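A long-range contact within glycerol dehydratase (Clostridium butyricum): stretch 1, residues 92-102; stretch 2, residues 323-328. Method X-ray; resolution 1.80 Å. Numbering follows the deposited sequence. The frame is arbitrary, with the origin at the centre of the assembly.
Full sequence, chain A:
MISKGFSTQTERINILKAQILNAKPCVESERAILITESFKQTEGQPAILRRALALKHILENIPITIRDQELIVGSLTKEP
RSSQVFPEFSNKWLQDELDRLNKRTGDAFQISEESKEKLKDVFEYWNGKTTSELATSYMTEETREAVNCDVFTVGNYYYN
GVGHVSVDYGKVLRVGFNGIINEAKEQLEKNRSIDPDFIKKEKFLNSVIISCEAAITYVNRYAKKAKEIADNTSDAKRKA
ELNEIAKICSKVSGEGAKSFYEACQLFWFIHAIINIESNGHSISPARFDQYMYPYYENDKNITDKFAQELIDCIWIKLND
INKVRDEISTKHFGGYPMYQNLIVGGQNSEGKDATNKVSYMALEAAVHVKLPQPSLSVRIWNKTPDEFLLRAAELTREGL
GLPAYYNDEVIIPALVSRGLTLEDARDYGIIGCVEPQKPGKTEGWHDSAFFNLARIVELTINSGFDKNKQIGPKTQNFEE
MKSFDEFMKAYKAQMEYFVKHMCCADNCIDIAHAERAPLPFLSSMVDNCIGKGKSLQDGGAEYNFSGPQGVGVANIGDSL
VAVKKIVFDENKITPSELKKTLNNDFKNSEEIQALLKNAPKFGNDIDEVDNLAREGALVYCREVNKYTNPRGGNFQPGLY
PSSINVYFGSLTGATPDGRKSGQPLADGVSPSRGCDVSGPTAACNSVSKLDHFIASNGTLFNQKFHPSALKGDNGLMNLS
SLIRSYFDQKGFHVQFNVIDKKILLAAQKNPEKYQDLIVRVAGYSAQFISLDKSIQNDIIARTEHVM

Stretch 1 92-102: KWLQDELDRLN
Stretch 2, residues 323-328: KVRDEI

Stretch 1 is helical from Lys 92 onward, with Asp 96 N donating to Lys 92 O (3.1 Å) and Glu 97 N to Trp 93 O (3.1 Å). Arg 100 N closes a turn onto Glu 97 O at 3.0 Å. Stretch 2 begins extended: phi/psi is -79/139 at Val 324, -132/160 at Arg 325 and -61/162 at Asp 326. Asp 326 precedes the turn that leads into a helix; Glu 327 has phi/psi -59/-32. Asp 326 OD2 caps this turn by a weak bond from Ile 328 N (3.0 Å, 126°). The nearest CA atoms across the stretches are those of Trp 93 and Asp 326, 6.0 Å apart.

Trp 93 (chi1 p, chi2 -94°) points toward stretch 2 and lays one ring face against its backbone: CE3 is 3.3 Å from Asp 326 CA, and CZ3 3.6 Å from Arg 325 C. Its CH2 also meets Val 324 CG1 at 3.9 Å. Glu 97 (m, t, chi3 44°) accepts from the turn's backbone, Glu 327 N to Glu 97 OE2, at 2.9 Å and a nearly linear 172°. Arg 100 (p, t, t, chi4 -79°) starts sideways, but its end reaches Glu 327 (p, t, chi3 43°): NE to OE1 is a 2.8 Å salt bridge, hydrogen-bonded at 163°. Glu 97 OE1 and Glu 327 OE1, like charges, lie 3.8 Å apart.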

# COMPACT_ATOMS: atom_id res chain seq x y z
N LYS A 92 -3.63 -12.93 -19.17
CA LYS A 92 -2.73 -13.61 -20.08
C LYS A 92 -3.25 -14.99 -20.47
O LYS A 92 -2.96 -15.48 -21.56
CB LYS A 92 -1.33 -13.73 -19.45
CG LYS A 92 -0.61 -12.38 -19.34
CD LYS A 92 0.79 -12.54 -18.77
CE LYS A 92 1.44 -11.18 -18.51
NZ LYS A 92 1.53 -10.34 -19.74
N TRP A 93 -4.04 -15.61 -19.60
CA TRP A 93 -4.59 -16.92 -19.92
C TRP A 93 -5.59 -16.78 -21.07
O TRP A 93 -5.67 -17.65 -21.95
CB TRP A 93 -5.30 -17.53 -18.70
CG TRP A 93 -6.52 -16.78 -18.25
CD1 TRP A 93 -6.58 -15.82 -17.28
CD2 TRP A 93 -7.85 -16.91 -18.76
NE1 TRP A 93 -7.86 -15.35 -17.15
CE2 TRP A 93 -8.66 -16.00 -18.05
CE3 TRP A 93 -8.43 -17.71 -19.76
CZ2 TRP A 93 -10.03 -15.86 -18.30
CZ3 TRP A 93 -9.80 -17.57 -20.00
CH2 TRP A 93 -10.58 -16.66 -19.28
N LEU A 94 -6.34 -15.68 -21.07
CA LEU A 94 -7.33 -15.42 -22.10
C LEU A 94 -6.61 -15.17 -23.41
O LEU A 94 -7.01 -15.69 -24.46
CB LEU A 94 -8.16 -14.18 -21.74
CG LEU A 94 -9.65 -14.15 -22.10
CD1 LEU A 94 -10.12 -12.72 -22.14
CD2 LEU A 94 -9.90 -14.82 -23.44
N GLN A 95 -5.55 -14.37 -23.35
CA GLN A 95 -4.76 -14.06 -24.53
C GLN A 95 -4.27 -15.35 -25.20
O GLN A 95 -4.24 -15.44 -26.43
CB GLN A 95 -3.57 -13.19 -24.14
CG GLN A 95 -2.63 -12.85 -25.28
CD GLN A 95 -1.60 -11.81 -24.88
OE1 GLN A 95 -0.87 -11.99 -23.90
NE2 GLN A 95 -1.52 -10.73 -25.64
N ASP A 96 -3.91 -16.33 -24.39
CA ASP A 96 -3.43 -17.61 -24.90
C ASP A 96 -4.52 -18.50 -25.50
O ASP A 96 -4.27 -19.20 -26.48
CB ASP A 96 -2.72 -18.40 -23.79
CG ASP A 96 -1.35 -17.83 -23.45
OD1 ASP A 96 -0.55 -17.62 -24.38
OD2 ASP A 96 -1.08 -17.60 -22.25
N GLU A 97 -5.71 -18.45 -24.92
CA GLU A 97 -6.82 -19.29 -25.38
C GLU A 97 -7.83 -18.66 -26.33
O GLU A 97 -8.83 -19.29 -26.67
CB GLU A 97 -7.59 -19.81 -24.17
CG GLU A 97 -6.82 -20.77 -23.30
CD GLU A 97 -7.60 -21.16 -22.07
OE1 GLU A 97 -8.82 -21.43 -22.20
OE2 GLU A 97 -7.00 -21.20 -20.97
N LEU A 98 -7.57 -17.43 -26.76
CA LEU A 98 -8.48 -16.74 -27.66
C LEU A 98 -9.01 -17.56 -28.82
O LEU A 98 -10.21 -17.51 -29.13
CB LEU A 98 -7.81 -15.48 -28.23
CG LEU A 98 -7.68 -14.25 -27.34
CD1 LEU A 98 -7.05 -13.13 -28.15
CD2 LEU A 98 -9.05 -13.83 -26.83
N ASP A 99 -8.14 -18.33 -29.46
CA ASP A 99 -8.56 -19.10 -30.63
C ASP A 99 -9.06 -20.53 -30.41
O ASP A 99 -9.33 -21.23 -31.39
CB ASP A 99 -7.44 -19.10 -31.67
CG ASP A 99 -7.02 -17.69 -32.05
OD1 ASP A 99 -7.92 -16.84 -32.25
OD2 ASP A 99 -5.80 -17.42 -32.16
N ARG A 100 -9.17 -20.97 -29.17
CA ARG A 100 -9.67 -22.31 -28.94
C ARG A 100 -10.82 -22.40 -27.93
O ARG A 100 -11.22 -23.48 -27.52
CB ARG A 100 -8.53 -23.27 -28.54
CG ARG A 100 -7.73 -22.90 -27.31
CD ARG A 100 -6.79 -24.05 -26.96
NE ARG A 100 -5.99 -23.80 -25.76
CZ ARG A 100 -4.90 -23.04 -25.72
NH1 ARG A 100 -4.47 -22.43 -26.82
NH2 ARG A 100 -4.24 -22.88 -24.58
N LEU A 101 -11.36 -21.24 -27.56
CA LEU A 101 -12.48 -21.20 -26.63
C LEU A 101 -13.70 -21.87 -27.25
O LEU A 101 -14.48 -22.54 -26.56
CB LEU A 101 -12.84 -19.75 -26.27
CG LEU A 101 -11.90 -19.00 -25.32
CD1 LEU A 101 -12.36 -17.55 -25.19
CD2 LEU A 101 -11.89 -19.68 -23.96
N ASN A 102 -13.87 -21.70 -28.56
CA ASN A 102 -15.02 -22.28 -29.25
C ASN A 102 -14.80 -23.73 -29.63
O ASN A 102 -15.70 -24.37 -30.19
CB ASN A 102 -15.35 -21.47 -30.51
CG ASN A 102 -14.26 -21.55 -31.57
OD1 ASN A 102 -14.47 -21.11 -32.71
ND2 ASN A 102 -13.11 -22.09 -31.21
N LYS A 323 -19.48 -16.72 -16.39
CA LYS A 323 -18.10 -16.35 -16.14
C LYS A 323 -17.11 -17.26 -16.85
O LYS A 323 -17.02 -18.45 -16.54
CB LYS A 323 -17.84 -16.39 -14.62
CG LYS A 323 -16.38 -16.28 -14.18
CD LYS A 323 -16.29 -16.42 -12.65
CE LYS A 323 -14.87 -16.31 -12.14
NZ LYS A 323 -14.84 -16.41 -10.65
N VAL A 324 -16.36 -16.72 -17.80
CA VAL A 324 -15.38 -17.52 -18.53
C VAL A 324 -14.12 -17.69 -17.67
O VAL A 324 -13.69 -16.76 -16.98
CB VAL A 324 -15.01 -16.86 -19.89
CG1 VAL A 324 -14.32 -15.52 -19.65
CG2 VAL A 324 -14.13 -17.80 -20.69
N ARG A 325 -13.55 -18.90 -17.69
CA ARG A 325 -12.35 -19.21 -16.92
C ARG A 325 -11.34 -19.92 -17.82
O ARG A 325 -11.72 -20.48 -18.85
CB ARG A 325 -12.69 -20.15 -15.75
CG ARG A 325 -13.81 -19.67 -14.83
CD ARG A 325 -13.95 -20.60 -13.63
NE ARG A 325 -14.97 -20.15 -12.68
CZ ARG A 325 -16.28 -20.29 -12.85
NH1 ARG A 325 -16.76 -20.88 -13.94
NH2 ARG A 325 -17.12 -19.85 -11.92
N ASP A 326 -10.07 -19.92 -17.43
CA ASP A 326 -9.05 -20.59 -18.22
C ASP A 326 -9.38 -22.08 -18.32
O ASP A 326 -10.17 -22.60 -17.53
CB ASP A 326 -7.66 -20.39 -17.61
CG ASP A 326 -7.51 -21.04 -16.25
OD1 ASP A 326 -7.86 -20.40 -15.23
OD2 ASP A 326 -7.06 -22.20 -16.21
N GLU A 327 -8.77 -22.76 -19.29
CA GLU A 327 -9.06 -24.18 -19.51
C GLU A 327 -8.81 -25.14 -18.36
O GLU A 327 -9.51 -26.14 -18.23
CB GLU A 327 -8.33 -24.69 -20.77
CG GLU A 327 -6.86 -24.36 -20.86
CD GLU A 327 -6.27 -24.77 -22.20
OE1 GLU A 327 -6.93 -24.53 -23.25
OE2 GLU A 327 -5.15 -25.32 -22.22
N ILE A 328 -7.82 -24.84 -17.52
CA ILE A 328 -7.55 -25.71 -16.38
C ILE A 328 -8.57 -25.45 -15.27
O ILE A 328 -9.19 -26.38 -14.74
CB ILE A 328 -6.12 -25.48 -15.83
CG1 ILE A 328 -5.09 -25.83 -16.91
CG2 ILE A 328 -5.88 -26.34 -14.59
CD1 ILE A 328 -5.21 -27.25 -17.44